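Local coordinates for nucleosome assembly protein (Plasmodium falciparum, PDB 5X7V), which binds histones as a nuclear-associated chaperone of the nucleosome assembly protein family and probably takes part in nucleosome assembly, at residues P60-I65 against W155-W160; L108-H113 against E159-D164. All blocks are in the same frame, centred on the assembly; numbering follows the deposited sequence.

Interaction 1. Residues P60-I65 against W155-W160; sequences PALSDI and WSIFEW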
ATOM      1  N   PRO A  60      -3.055  14.693   9.670  1.00 73.39           N
ATOM      2  CA  PRO A  60      -1.957  14.854  10.632  1.00 67.27           C
ATOM      3  C   PRO A  60      -0.652  15.417  10.049  1.00 67.27           C
ATOM      4  O   PRO A  60      -0.066  16.332  10.633  1.00 67.27           O
ATOM      5  CB  PRO A  60      -1.767  13.432  11.148  1.00 67.27           C
ATOM      6  CG  PRO A  60      -3.154  12.871  11.163  1.00 72.27           C
ATOM      7  CD  PRO A  60      -3.926  13.554  10.036  1.00 77.27           C
ATOM      8  N   ALA A  61      -0.222  14.916   8.896  1.00 75.76           N
ATOM      9  CA  ALA A  61       1.083  15.323   8.352  1.00 65.95           C
ATOM     10  C   ALA A  61       1.076  16.729   7.768  1.00 63.79           C
ATOM     11  O   ALA A  61       2.130  17.252   7.376  1.00 68.17           O
ATOM     12  CB  ALA A  61       1.552  14.332   7.295  1.00 61.56           C
ATOM     13  N   LEU A  62      -0.100  17.339   7.693  1.00 71.34           N
ATOM     14  CA  LEU A  62      -0.207  18.639   7.058  1.00 57.14           C
ATOM     15  C   LEU A  62      -0.754  19.644   8.022  1.00 58.89           C
ATOM     16  O   LEU A  62      -0.868  20.817   7.697  1.00 61.46           O
ATOM     17  CB  LEU A  62      -1.098  18.581   5.821  1.00 63.83           C
ATOM     18  CG  LEU A  62      -0.657  17.645   4.700  1.00 62.24           C
ATOM     19  CD1 LEU A  62      -1.538  17.873   3.479  1.00 59.42           C
ATOM     20  CD2 LEU A  62       0.802  17.852   4.393  1.00 55.64           C
ATOM     21  N   SER A  63      -1.105  19.183   9.213  1.00 61.50           N
ATOM     22  CA  SER A  63      -1.832  20.026  10.155  1.00 66.87           C
ATOM     23  C   SER A  63      -0.994  21.219  10.627  1.00 68.19           C
ATOM     24  O   SER A  63      -1.540  22.273  10.972  1.00 65.17           O
ATOM     25  CB  SER A  63      -2.276  19.201  11.350  1.00 62.95           C
ATOM     26  OG  SER A  63      -1.130  18.731  12.038  1.00 68.38           O
ATOM     27  N   ASP A  64       0.328  21.054  10.634  1.00 68.44           N
ATOM     28  CA  ASP A  64       1.204  22.095  11.156  1.00 61.58           C
ATOM     29  C   ASP A  64       1.917  22.825  10.033  1.00 62.68           C
ATOM     30  O   ASP A  64       3.142  22.931  10.009  1.00 65.20           O
ATOM     31  CB  ASP A  64       2.204  21.516  12.163  1.00 62.88           C
ATOM     32  CG  ASP A  64       1.728  21.692  13.623  1.00 87.80           C
ATOM     33  OD1 ASP A  64       0.487  21.689  13.871  1.00 81.00           O
ATOM     34  OD2 ASP A  64       2.592  21.860  14.521  1.00 91.03           O
ATOM     35  N   ILE A  65       1.111  23.328   9.104  1.00 64.54           N
ATOM     36  CA  ILE A  65       1.558  24.241   8.056  1.00 59.46           C
ATOM     37  C   ILE A  65       1.264  25.683   8.469  1.00 56.61           C
ATOM     38  O   ILE A  65       0.366  25.944   9.273  1.00 55.70           O
ATOM     39  CB  ILE A  65       0.873  23.941   6.712  1.00 55.07           C
ATOM     40  CG1 ILE A  65      -0.645  23.910   6.897  1.00 56.69           C
ATOM     41  CG2 ILE A  65       1.395  22.638   6.119  1.00 56.10           C
ATOM     42  CD1 ILE A  65      -1.391  23.591   5.655  1.00 56.21           C
ATOM     43  N   TRP A 155       6.287  24.324   8.177  1.00 59.77           N
ATOM     44  CA  TRP A 155       6.757  24.441   6.799  1.00 56.04           C
ATOM     45  C   TRP A 155       5.597  24.953   5.983  1.00 59.17           C
ATOM     46  O   TRP A 155       4.479  25.043   6.507  1.00 64.19           O
ATOM     47  CB  TRP A 155       7.210  23.088   6.266  1.00 64.54           C
ATOM     48  CG  TRP A 155       6.069  22.096   6.249  1.00 63.95           C
ATOM     49  CD1 TRP A 155       5.299  21.717   7.315  1.00 64.51           C
ATOM     50  CD2 TRP A 155       5.562  21.378   5.120  1.00 61.90           C
ATOM     51  NE1 TRP A 155       4.357  20.806   6.921  1.00 67.50           N
ATOM     52  CE2 TRP A 155       4.495  20.578   5.576  1.00 59.23           C
ATOM     53  CE3 TRP A 155       5.908  21.332   3.765  1.00 60.47           C
ATOM     54  CZ2 TRP A 155       3.766  19.745   4.734  1.00 59.82           C
ATOM     55  CZ3 TRP A 155       5.191  20.495   2.925  1.00 59.65           C
ATOM     56  CH2 TRP A 155       4.128  19.714   3.413  1.00 60.53           C
ATOM     57  N   SER A 156       5.826  25.249   4.707  1.00 54.56           N
ATOM     58  CA  SER A 156       4.722  25.630   3.814  1.00 53.86           C
ATOM     59  C   SER A 156       4.389  24.534   2.796  1.00 55.48           C
ATOM     60  O   SER A 156       5.255  24.072   2.060  1.00 56.36           O
ATOM     61  CB  SER A 156       5.059  26.919   3.081  1.00 58.20           C
ATOM     62  OG  SER A 156       4.070  27.255   2.135  1.00 54.63           O
ATOM     63  N   ILE A 157       3.126  24.123   2.752  1.00 55.02           N
ATOM     64  CA  ILE A 157       2.670  23.115   1.795  1.00 54.36           C
ATOM     65  C   ILE A 157       3.112  23.409   0.361  1.00 53.36           C
ATOM     66  O   ILE A 157       3.366  22.497  -0.410  1.00 54.41           O
ATOM     67  CB  ILE A 157       1.135  22.977   1.827  1.00 53.80           C
ATOM     68  CG1 ILE A 157       0.691  21.694   1.125  1.00 56.23           C
ATOM     69  CG2 ILE A 157       0.459  24.204   1.235  1.00 49.82           C
ATOM     70  CD1 ILE A 157      -0.696  21.216   1.536  1.00 53.53           C
ATOM     71  N   PHE A 158       3.238  24.682   0.018  1.00 53.05           N
ATOM     72  CA  PHE A 158       3.625  25.074  -1.315  1.00 49.82           C
ATOM     73  C   PHE A 158       5.099  24.850  -1.560  1.00 52.81           C
ATOM     74  O   PHE A 158       5.557  25.028  -2.683  1.00 54.03           O
ATOM     75  CB  PHE A 158       3.283  26.527  -1.565  1.00 51.28           C
ATOM     76  CG  PHE A 158       1.826  26.787  -1.594  1.00 49.82           C
ATOM     77  CD1 PHE A 158       1.078  26.405  -2.685  1.00 53.45           C
ATOM     78  CD2 PHE A 158       1.195  27.417  -0.535  1.00 55.12           C
ATOM     79  CE1 PHE A 158      -0.263  26.623  -2.722  1.00 49.82           C
ATOM     80  CE2 PHE A 158      -0.144  27.647  -0.571  1.00 49.82           C
ATOM     81  CZ  PHE A 158      -0.875  27.243  -1.678  1.00 54.90           C
ATOM     82  N   GLU A 159       5.839  24.449  -0.526  1.00 53.30           N
ATOM     83  CA  GLU A 159       7.212  23.972  -0.712  1.00 54.62           C
ATOM     84  C   GLU A 159       7.253  22.630  -1.432  1.00 53.30           C
ATOM     85  O   GLU A 159       8.320  22.170  -1.846  1.00 54.76           O
ATOM     86  CB  GLU A 159       7.944  23.833   0.619  1.00 53.83           C
ATOM     87  CG  GLU A 159       8.128  25.128   1.348  1.00 53.97           C
ATOM     88  CD  GLU A 159       9.098  24.987   2.483  1.00 63.60           C
ATOM     89  OE1 GLU A 159      10.272  24.649   2.188  1.00 74.95           O
ATOM     90  OE2 GLU A 159       8.692  25.198   3.653  1.00 62.41           O
ATOM     91  N   TRP A 160       6.089  21.996  -1.555  1.00 57.73           N
ATOM     92  CA  TRP A 160       5.986  20.721  -2.231  1.00 54.75           C
ATOM     93  C   TRP A 160       6.157  20.877  -3.742  1.00 52.93           C
ATOM     94  O   TRP A 160       6.467  19.911  -4.439  1.00 53.93           O
ATOM     95  CB  TRP A 160       4.654  20.044  -1.906  1.00 55.07           C
ATOM     96  CG  TRP A 160       4.547  18.722  -2.604  1.00 55.30           C
ATOM     97  CD1 TRP A 160       5.318  17.620  -2.380  1.00 53.27           C
ATOM     98  CD2 TRP A 160       3.646  18.374  -3.653  1.00 53.65           C
ATOM     99  NE1 TRP A 160       4.952  16.608  -3.223  1.00 54.22           N
ATOM    100  CE2 TRP A 160       3.926  17.044  -4.017  1.00 56.71           C
ATOM    101  CE3 TRP A 160       2.627  19.054  -4.318  1.00 54.84           C
ATOM    102  CZ2 TRP A 160       3.229  16.386  -5.027  1.00 55.76           C
ATOM    103  CZ3 TRP A 160       1.928  18.389  -5.318  1.00 57.18           C
ATOM    104  CH2 TRP A 160       2.232  17.072  -5.658  1.00 54.32           C
TER
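Trp155 lays its indole against Leu62 and Ile65. Leu62 comes in at the edge, near the ring plane, its CD2 3.5 Å from Trp155 CZ2. Ile65 instead approaches the ring obliquely, its CG2 3.6 Å from Trp155 NE1. Trp155 CG sits between the backbone N and the carbonyl carbon (chi1 62°), and the end of the side chain comes nearer to 60-65 than the direction of its CB bond suggests. Ile157 extends the apolar patch, its CD1 4.0 Å from Leu62 CD1, the two side chains crossing at about a right angle. Branched aliphatic groups suit this place, offering methyls in several directions. Between the backbones there is a CA-H...O contact, Ile65 CA to Trp155 O at 3.4 Å. Next along the chain, Ser156 N donates to the anti lone pair of Glu159 OE2, almost straight at 178°, and Glu159 N bonds back to Ser156 O, tying the entry to the short 3-10 turn 157-160. Asp69 of helix 68-73 takes hydrogen bonds from Ser156 OG and Ile157 N. Helix 172-180 borders the contact, Leu175 touching Ala61 and Leu62, and Val172 touching Trp155; the contact thus joins two loops of the NAP domain beside these two helices.

Interaction 2. Residues L108-H113 against E159-D164; sequences LTLVKH and EWFTTD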
ATOM      1  N   LEU A 108      -2.361  30.280 -11.974  1.00 53.28           N
ATOM      2  CA  LEU A 108      -3.419  29.853 -11.073  1.00 51.41           C
ATOM      3  C   LEU A 108      -3.577  28.357 -11.145  1.00 53.08           C
ATOM      4  O   LEU A 108      -4.291  27.762 -10.332  1.00 52.29           O
ATOM      5  CB  LEU A 108      -4.737  30.545 -11.409  1.00 52.42           C
ATOM      6  CG  LEU A 108      -4.733  32.049 -11.179  1.00 57.71           C
ATOM      7  CD1 LEU A 108      -6.046  32.657 -11.613  1.00 67.71           C
ATOM      8  CD2 LEU A 108      -4.458  32.344  -9.739  1.00 67.71           C
ATOM      9  N   THR A 109      -2.913  27.761 -12.138  1.00 56.28           N
ATOM     10  CA  THR A 109      -2.846  26.316 -12.280  1.00 52.49           C
ATOM     11  C   THR A 109      -1.446  25.841 -11.931  1.00 53.30           C
ATOM     12  O   THR A 109      -0.486  26.208 -12.594  1.00 52.81           O
ATOM     13  CB  THR A 109      -3.205  25.857 -13.706  1.00 54.47           C
ATOM     14  OG1 THR A 109      -4.548  26.244 -14.019  1.00 57.71           O
ATOM     15  CG2 THR A 109      -3.078  24.338 -13.837  1.00 57.71           C
ATOM     16  N   LEU A 110      -1.333  25.040 -10.878  1.00 52.77           N
ATOM     17  CA  LEU A 110      -0.073  24.425 -10.501  1.00 50.83           C
ATOM     18  C   LEU A 110      -0.104  22.933 -10.828  1.00 59.31           C
ATOM     19  O   LEU A 110      -1.055  22.243 -10.459  1.00 56.29           O
ATOM     20  CB  LEU A 110       0.182  24.617  -9.017  1.00 52.57           C
ATOM     21  CG  LEU A 110       0.060  26.033  -8.504  1.00 49.82           C
ATOM     22  CD1 LEU A 110       0.213  26.031  -7.011  1.00 49.82           C
ATOM     23  CD2 LEU A 110       1.141  26.835  -9.140  1.00 52.71           C
ATOM     24  N   VAL A 111       0.913  22.425 -11.515  1.00 53.97           N
ATOM     25  CA  VAL A 111       0.971  20.985 -11.754  1.00 57.00           C
ATOM     26  C   VAL A 111       2.263  20.388 -11.221  1.00 53.97           C
ATOM     27  O   VAL A 111       3.303  21.029 -11.193  1.00 53.97           O
ATOM     28  CB  VAL A 111       0.832  20.618 -13.261  1.00 53.97           C
ATOM     29  CG1 VAL A 111      -0.548  20.973 -13.782  1.00 67.54           C
ATOM     30  CG2 VAL A 111       1.902  21.316 -14.078  1.00 68.68           C
ATOM     31  N   LYS A 112       2.181  19.155 -10.762  1.00 58.07           N
ATOM     32  CA  LYS A 112       3.381  18.383 -10.498  1.00 54.78           C
ATOM     33  C   LYS A 112       3.168  16.954 -10.969  1.00 53.26           C
ATOM     34  O   LYS A 112       2.275  16.258 -10.495  1.00 57.77           O
ATOM     35  CB  LYS A 112       3.753  18.419  -9.026  1.00 52.96           C
ATOM     36  CG  LYS A 112       5.103  17.836  -8.750  1.00 51.61           C
ATOM     37  CD  LYS A 112       5.421  17.956  -7.283  1.00 51.74           C
ATOM     38  CE  LYS A 112       6.822  17.458  -7.023  1.00 54.35           C
ATOM     39  NZ  LYS A 112       7.295  17.772  -5.661  1.00 53.33           N
ATOM     40  N   HIS A 113       3.990  16.546 -11.925  1.00 52.61           N
ATOM     41  CA  HIS A 113       3.903  15.249 -12.566  1.00 55.56           C
ATOM     42  C   HIS A 113       5.115  14.433 -12.111  1.00 53.35           C
ATOM     43  O   HIS A 113       6.252  14.882 -12.203  1.00 52.87           O
ATOM     44  CB  HIS A 113       3.831  15.437 -14.089  1.00 54.39           C
ATOM     45  CG  HIS A 113       3.786  14.168 -14.876  1.00 55.07           C
ATOM     46  ND1 HIS A 113       3.635  14.150 -16.248  1.00 58.51           N
ATOM     47  CD2 HIS A 113       3.892  12.874 -14.492  1.00 63.61           C
ATOM     48  CE1 HIS A 113       3.644  12.899 -16.672  1.00 58.84           C
ATOM     49  NE2 HIS A 113       3.802  12.105 -15.624  1.00 58.44           N
ATOM     50  N   GLU A 159       5.839  24.449  -0.526  1.00 53.30           N
ATOM     51  CA  GLU A 159       7.212  23.972  -0.712  1.00 54.62           C
ATOM     52  C   GLU A 159       7.253  22.630  -1.432  1.00 53.30           C
ATOM     53  O   GLU A 159       8.320  22.170  -1.846  1.00 54.76           O
ATOM     54  CB  GLU A 159       7.944  23.833   0.619  1.00 53.83           C
ATOM     55  CG  GLU A 159       8.128  25.128   1.348  1.00 53.97           C
ATOM     56  CD  GLU A 159       9.098  24.987   2.483  1.00 63.60           C
ATOM     57  OE1 GLU A 159      10.272  24.649   2.188  1.00 74.95           O
ATOM     58  OE2 GLU A 159       8.692  25.198   3.653  1.00 62.41           O
ATOM     59  N   TRP A 160       6.089  21.996  -1.555  1.00 57.73           N
ATOM     60  CA  TRP A 160       5.986  20.721  -2.231  1.00 54.75           C
ATOM     61  C   TRP A 160       6.157  20.877  -3.742  1.00 52.93           C
ATOM     62  O   TRP A 160       6.467  19.911  -4.439  1.00 53.93           O
ATOM     63  CB  TRP A 160       4.654  20.044  -1.906  1.00 55.07           C
ATOM     64  CG  TRP A 160       4.547  18.722  -2.604  1.00 55.30           C
ATOM     65  CD1 TRP A 160       5.318  17.620  -2.380  1.00 53.27           C
ATOM     66  CD2 TRP A 160       3.646  18.374  -3.653  1.00 53.65           C
ATOM     67  NE1 TRP A 160       4.952  16.608  -3.223  1.00 54.22           N
ATOM     68  CE2 TRP A 160       3.926  17.044  -4.017  1.00 56.71           C
ATOM     69  CE3 TRP A 160       2.627  19.054  -4.318  1.00 54.84           C
ATOM     70  CZ2 TRP A 160       3.229  16.386  -5.027  1.00 55.76           C
ATOM     71  CZ3 TRP A 160       1.928  18.389  -5.318  1.00 57.18           C
ATOM     72  CH2 TRP A 160       2.232  17.072  -5.658  1.00 54.32           C
ATOM     73  N   PHE A 161       5.984  22.098  -4.246  1.00 54.06           N
ATOM     74  CA  PHE A 161       6.148  22.359  -5.674  1.00 53.35           C
ATOM     75  C   PHE A 161       7.599  22.672  -6.071  1.00 52.17           C
ATOM     76  O   PHE A 161       7.902  23.725  -6.639  1.00 51.06           O
ATOM     77  CB  PHE A 161       5.219  23.481  -6.095  1.00 51.71           C
ATOM     78  CG  PHE A 161       3.776  23.113  -5.995  1.00 56.01           C
ATOM     79  CD1 PHE A 161       3.134  22.460  -7.058  1.00 53.42           C
ATOM     80  CD2 PHE A 161       3.052  23.392  -4.832  1.00 53.30           C
ATOM     81  CE1 PHE A 161       1.799  22.098  -6.969  1.00 49.82           C
ATOM     82  CE2 PHE A 161       1.710  23.029  -4.733  1.00 51.87           C
ATOM     83  CZ  PHE A 161       1.087  22.376  -5.799  1.00 51.74           C
ATOM     84  N   THR A 162       8.479  21.721  -5.770  1.00 53.32           N
ATOM     85  CA  THR A 162       9.853  21.723  -6.260  1.00 57.12           C
ATOM     86  C   THR A 162      10.213  20.472  -7.095  1.00 60.46           C
ATOM     87  O   THR A 162       9.435  19.505  -7.191  1.00 52.96           O
ATOM     88  CB  THR A 162      10.850  21.831  -5.108  1.00 56.74           C
ATOM     89  OG1 THR A 162      12.179  21.682  -5.624  1.00 62.50           O
ATOM     90  CG2 THR A 162      10.584  20.752  -4.067  1.00 58.17           C
ATOM     91  N   THR A 163      11.395  20.531  -7.711  1.00 63.96           N
ATOM     92  CA  THR A 163      11.956  19.417  -8.465  1.00 57.79           C
ATOM     93  C   THR A 163      12.844  18.651  -7.519  1.00 61.16           C
ATOM     94  O   THR A 163      13.062  17.448  -7.668  1.00 73.33           O
ATOM     95  CB  THR A 163      12.779  19.883  -9.685  1.00 59.85           C
ATOM     96  OG1 THR A 163      11.938  20.583 -10.595  1.00 58.46           O
ATOM     97  CG2 THR A 163      13.400  18.708 -10.420  1.00 73.20           C
ATOM     98  N   ASP A 164      13.362  19.364  -6.530  1.00 70.56           N
ATOM     99  CA  ASP A 164      14.320  18.785  -5.612  1.00 73.67           C
ATOM    100  C   ASP A 164      13.636  17.696  -4.809  1.00 70.56           C
ATOM    101  O   ASP A 164      12.417  17.611  -4.789  1.00 76.19           O
ATOM    102  CB  ASP A 164      14.924  19.867  -4.703  1.00 80.64           C
ATOM    103  CG  ASP A 164      15.651  20.949  -5.484  1.00 90.07           C
ATOM    104  OD1 ASP A 164      16.168  20.648  -6.586  1.00109.58           O
ATOM    105  OD2 ASP A 164      15.702  22.096  -4.993  1.00109.58           O
TER
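Lys112 of strand 109-116 faces the turn at Trp160-Thr162, where Phe161 is the centre of an inverse gamma turn and the closest CA atoms, of Lys112 and Phe161, are 6.8 Å apart. The lysine suits this place with its long aliphatic stem and charged end. Lys112 CG is anti to the backbone N (chi1 -170°) and the chain stays extended beyond it, carrying the ammonium to two carbonyls: Lys112 NZ bonds Trp160 O at 2.6 Å, nearly along the C=O axis (173°), and Thr162 O at 3.2 Å, tilted from that carbonyl's plane. On the way the stem passes over one face of the Trp160 indole. Lys112 CD is 3.6 Å from the centroid of the Trp160 six-membered ring, a CH-pi contact. Lys112 NZ is 3.8 Å from that of the five-membered ring, a cation-pi contact. Leu110, pointing to the same side of the strand, sets CD1 over one face of the Phe161 ring, with CB 3.6 Å from Phe161 CE1. Trp160 CE3 lies over the centre of the opposite face. The loop packs on one face of the antiparallel sheet, where strand 109-116 runs between 91-97 and 121-126, and Phe95 meets the Phe161 ring edge-to-face.

How the interactions relate
After the long N-terminal helix 2-45 and helix 51-56, the chain passes through 60-65, then helix 68-73 and the antiparallel sheet, whose third strand supplies 108-113. Beyond strand 121-126 it returns through 155-164, where both contacts close. Interaction 1 closes the longer loop, with 89 residues between its segments against 45 for interaction 2. Interaction 2 begins inside this loop, but its second segment, 159-164, runs past 155-160, so the two contacts cross slightly, sharing Glu159 and Trp160. Their centres are about 14 Å apart. The single returning stretch is therefore held at its start to the loop ahead of helix 68-73 and farther on to the sheet, joining helical and sheet parts of the NAP domain.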